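Minor fimbrium subunit Mfa5 (Porphyromonas gingivalis ATCC 33277, PDB 6TO1) serves as an accessory subunit of the minor fimbriae, surface pili that mediate biofilm formation and adhesion to host cells and other oral bacteria. Local coordinates at residues E347-F350 with A351-S354; K583-K586 with T587-A590. All coordinates share one frame; numbering follows the deposited sequence.

Contact 1. Residues E347-F350 with A351-S354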
loop_
_atom_site.group_PDB
_atom_site.type_symbol
_atom_site.label_atom_id
_atom_site.label_comp_id
_atom_site.label_asym_id
_atom_site.label_seq_id
_atom_site.Cartn_x
_atom_site.Cartn_y
_atom_site.Cartn_z
ATOM N N GLU A 347 4.124 -29.373 22.968
ATOM C CA GLU A 347 4.708 -28.060 23.178
ATOM C C GLU A 347 4.466 -27.158 21.976
ATOM O O GLU A 347 4.164 -25.968 22.132
ATOM C CB GLU A 347 6.196 -28.220 23.435
ATOM C CG GLU A 347 6.879 -26.961 23.889
ATOM C CD GLU A 347 6.482 -26.560 25.295
ATOM O OE1 GLU A 347 6.133 -27.457 26.093
ATOM O OE2 GLU A 347 6.527 -25.356 25.608
ATOM N N ALA A 348 4.565 -27.715 20.776
ATOM C CA ALA A 348 4.250 -26.933 19.596
ATOM C C ALA A 348 2.798 -26.497 19.599
ATOM O O ALA A 348 2.487 -25.429 19.081
ATOM C CB ALA A 348 4.570 -27.720 18.333
ATOM N N GLN A 349 1.896 -27.305 20.165
ATOM C CA GLN A 349 0.487 -26.915 20.199
ATOM C C GLN A 349 0.293 -25.626 20.991
ATOM O O GLN A 349 -0.539 -24.782 20.626
ATOM C CB GLN A 349 -0.378 -28.029 20.798
ATOM C CG GLN A 349 -1.874 -27.760 20.635
ATOM C CD GLN A 349 -2.295 -27.636 19.171
ATOM O OE1 GLN A 349 -2.033 -28.508 18.358
ATOM N NE2 GLN A 349 -2.943 -26.539 18.840
ATOM N N PHE A 350 1.043 -25.456 22.088
ATOM C CA PHE A 350 0.944 -24.220 22.856
ATOM C C PHE A 350 1.382 -23.041 21.997
ATOM O O PHE A 350 0.769 -21.968 22.045
ATOM C CB PHE A 350 1.784 -24.277 24.139
ATOM C CG PHE A 350 1.529 -25.504 24.985
ATOM C CD1 PHE A 350 0.239 -26.012 25.130
ATOM C CD2 PHE A 350 2.575 -26.153 25.611
ATOM C CE1 PHE A 350 0.001 -27.144 25.888
ATOM C CE2 PHE A 350 2.336 -27.277 26.355
ATOM C CZ PHE A 350 1.064 -27.773 26.494
ATOM N N ALA A 351 2.432 -23.232 21.187
ATOM C CA ALA A 351 2.877 -22.175 20.274
ATOM C C ALA A 351 1.812 -21.871 19.223
ATOM O O ALA A 351 1.555 -20.698 18.911
ATOM C CB ALA A 351 4.176 -22.587 19.585
ATOM N N LYS A 352 1.173 -22.920 18.681
ATOM C CA LYS A 352 0.115 -22.704 17.698
ATOM C C LYS A 352 -1.065 -21.976 18.321
ATOM O O LYS A 352 -1.668 -21.099 17.690
ATOM C CB LYS A 352 -0.348 -24.034 17.097
ATOM C CG LYS A 352 0.714 -24.807 16.298
ATOM C CD LYS A 352 0.304 -26.268 16.101
ATOM C CE LYS A 352 1.466 -27.081 15.567
ATOM N NZ LYS A 352 1.065 -28.484 15.259
ATOM N N ASN A 353 -1.409 -22.326 19.555
ATOM C CA ASN A 353 -2.487 -21.652 20.260
ATOM C C ASN A 353 -2.193 -20.173 20.465
ATOM O O ASN A 353 -3.123 -19.374 20.546
ATOM C CB ASN A 353 -2.732 -22.324 21.615
ATOM C CG ASN A 353 -3.313 -23.705 21.478
ATOM O OD1 ASN A 353 -3.719 -24.112 20.401
ATOM N ND2 ASN A 353 -3.307 -24.463 22.580
ATOM N N SER A 354 -0.918 -19.790 20.561
ATOM C CA SER A 354 -0.518 -18.393 20.654
ATOM C C SER A 354 -0.514 -17.678 19.302
ATOM O O SER A 354 -0.167 -16.486 19.250
ATOM C CB SER A 354 0.883 -18.296 21.280
ATOM O OG SER A 354 0.894 -18.733 22.631
HETATM O O HOH W 1 0.857 -29.541 17.766
HETATM O O HOH W 2 -2.302 -29.080 15.767
HETATM O O HOH W 3 -0.621 -20.751 24.221
#
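Gln349 overlaps Asn353, one helical turn further on. Gln349 NE2 donates to Asn353 OD1 at 3.0 Å. The bond is nearly straight at hydrogen, 161°. The acceptor lies in the amide plane of Gln349, but NE2 sits above the carbonyl plane of Asn353, and the two amides are turned 47° apart. A bend at chi2 (60°) swings the Gln349 amide along the helix toward its partner. The other half of that amide faces Lys352. Two waters each donate to Gln349 OE1, and one of them accepts from Lys352 NZ at 2.7 Å; the other accepts only weakly. Lys352 NZ also reaches the carbonyl of Ala379. The extended Lys352 chain runs past Ala348, with CG 3.4 Å from Ala348 O and CE 4.2 Å from Ala348 CB. On the inner side, Glu347 forms a salt bridge with Arg217 and a hydrogen bond with Tyr309, and Phe350 packs on Phe307. At the end, a water bridges Phe350 O, at 2.9 Å, and Ser354 OG. Lys352 N bonds to Ala348 O at 2.9 Å. These are the last two turns of an amphipathic alpha helix, 340-353, packed beside the central sheet of a von Willebrand factor type A domain.

Contact 2. Residues K583-K586 with T587-A590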
loop_
_atom_site.group_PDB
_atom_site.type_symbol
_atom_site.label_atom_id
_atom_site.label_comp_id
_atom_site.label_asym_id
_atom_site.label_seq_id
_atom_site.Cartn_x
_atom_site.Cartn_y
_atom_site.Cartn_z
ATOM N N LYS A 583 -1.541 39.583 -25.771
ATOM C CA LYS A 583 -0.699 39.112 -24.682
ATOM C C LYS A 583 -0.770 40.053 -23.490
ATOM O O LYS A 583 -0.602 41.270 -23.623
ATOM C CB LYS A 583 0.743 38.993 -25.163
ATOM C CG LYS A 583 1.712 38.424 -24.117
ATOM C CD LYS A 583 2.887 37.736 -24.809
ATOM C CE LYS A 583 3.763 36.966 -23.812
ATOM N NZ LYS A 583 4.659 36.007 -24.521
ATOM N N LEU A 584 -0.977 39.472 -22.309
ATOM C CA LEU A 584 -1.179 40.220 -21.084
ATOM C C LEU A 584 0.085 40.236 -20.240
ATOM O O LEU A 584 0.912 39.320 -20.315
ATOM C CB LEU A 584 -2.319 39.609 -20.269
ATOM C CG LEU A 584 -3.695 39.631 -20.905
ATOM C CD1 LEU A 584 -4.731 38.919 -20.064
ATOM C CD2 LEU A 584 -4.119 41.099 -21.189
ATOM N N ASP A 585 0.226 41.288 -19.421
ATOM C CA ASP A 585 1.310 41.365 -18.446
ATOM C C ASP A 585 0.802 40.755 -17.143
ATOM O O ASP A 585 0.010 41.377 -16.420
ATOM C CB ASP A 585 1.774 42.802 -18.232
ATOM C CG ASP A 585 2.845 42.918 -17.156
ATOM O OD1 ASP A 585 3.271 41.878 -16.596
ATOM O OD2 ASP A 585 3.259 44.063 -16.869
ATOM N N LYS A 586 1.253 39.539 -16.842
ATOM C CA LYS A 586 0.751 38.831 -15.678
ATOM C C LYS A 586 1.271 39.388 -14.368
ATOM O O LYS A 586 0.733 39.033 -13.306
ATOM C CB LYS A 586 1.133 37.345 -15.763
ATOM C CG LYS A 586 0.518 36.606 -16.923
ATOM C CD LYS A 586 0.855 35.118 -16.795
ATOM C CE LYS A 586 0.196 34.277 -17.860
ATOM N NZ LYS A 586 0.285 32.819 -17.500
ATOM N N THR A 587 2.310 40.218 -14.408
ATOM C CA THR A 587 2.922 40.702 -13.180
ATOM C C THR A 587 2.199 41.902 -12.609
ATOM O O THR A 587 2.635 42.433 -11.581
ATOM C CB THR A 587 4.395 41.047 -13.419
ATOM O OG1 THR A 587 4.495 42.221 -14.233
ATOM C CG2 THR A 587 5.088 39.896 -14.119
ATOM N N THR A 588 1.105 42.338 -13.234
ATOM C CA THR A 588 0.375 43.478 -12.714
ATOM C C THR A 588 -1.127 43.283 -12.859
ATOM O O THR A 588 -1.611 42.569 -13.742
ATOM C CB THR A 588 0.785 44.796 -13.418
ATOM O OG1 THR A 588 0.074 45.882 -12.816
ATOM C CG2 THR A 588 0.476 44.724 -14.910
ATOM N N GLU A 589 -1.852 43.937 -11.966
ATOM C CA GLU A 589 -3.299 44.028 -12.035
ATOM C C GLU A 589 -3.749 45.344 -12.656
ATOM O O GLU A 589 -4.952 45.557 -12.821
ATOM C CB GLU A 589 -3.879 43.841 -10.633
ATOM C CG GLU A 589 -3.662 42.390 -10.060
ATOM C CD GLU A 589 -2.199 42.029 -9.698
ATOM O OE1 GLU A 589 -1.579 41.153 -10.367
ATOM O OE2 GLU A 589 -1.670 42.587 -8.714
ATOM N N ALA A 590 -2.815 46.227 -13.010
ATOM C CA ALA A 590 -3.181 47.488 -13.643
ATOM C C ALA A 590 -3.545 47.223 -15.097
ATOM O O ALA A 590 -2.875 46.450 -15.789
ATOM C CB ALA A 590 -2.046 48.500 -13.562
HETATM O O HOH W 4 -2.494 42.105 -16.286
#
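Asp585 reaches forward over the turn to Thr587 and Thr588. Its CB lies 4.1 Å from the methyl CG2 of Thr588. CG follows, anti to the backbone N (chi1 176°), which carries the carboxylate over the start of the next segment. OD1 then takes two bonds from Thr587. The hydroxyl OG1 donates to it at 2.7 Å, on the syn side and close to the carboxylate plane. The backbone N of Thr587 donates to the same OD1 at 2.9 Å, from above that plane. Two donors from one residue hold the carboxylate against the chain and probably help fix its rotation. OD2 instead lies 3.5 Å from Thr588 CG2. The backbone here makes a type I beta turn from Asp585 to Thr588. Asp585 O and Thr588 O are both acceptors, and one water donates to each, at 2.6 Å and 2.7 Å respectively. Thr588 OG1 then accepts from Ala590 N, an ST turn. Glu589 is tied to Trp630. Gln592, at the start of strand 592-596, bonds to Asp585 N and Ala590 O. The contact thus lies at the surface, in the connection from strand 582-583 to strand 592-596, bent by two successive turns.

In the fold
Contact 1 comes first along the chain and closes long before contact 2 opens. Their centres are about 76 Å apart and their nearest atoms about 61 Å, and they lie on opposite sides of the centre of this elongated chain. They share no helix, strand or sheet. Contact 1 ends helix 340-353, just before strand 357-362 of the six-stranded mixed sheet that also contains strands 126-133 and 227-234. Contact 2 lies in the loop that follows strand 582-583, which pairs with strand 530-539 in a separate mixed sheet. Between them along the chain come further beta strands, including 408-417 and 501-510. The two contacts therefore mark distant, separately folded parts of an extended fimbrial subunit.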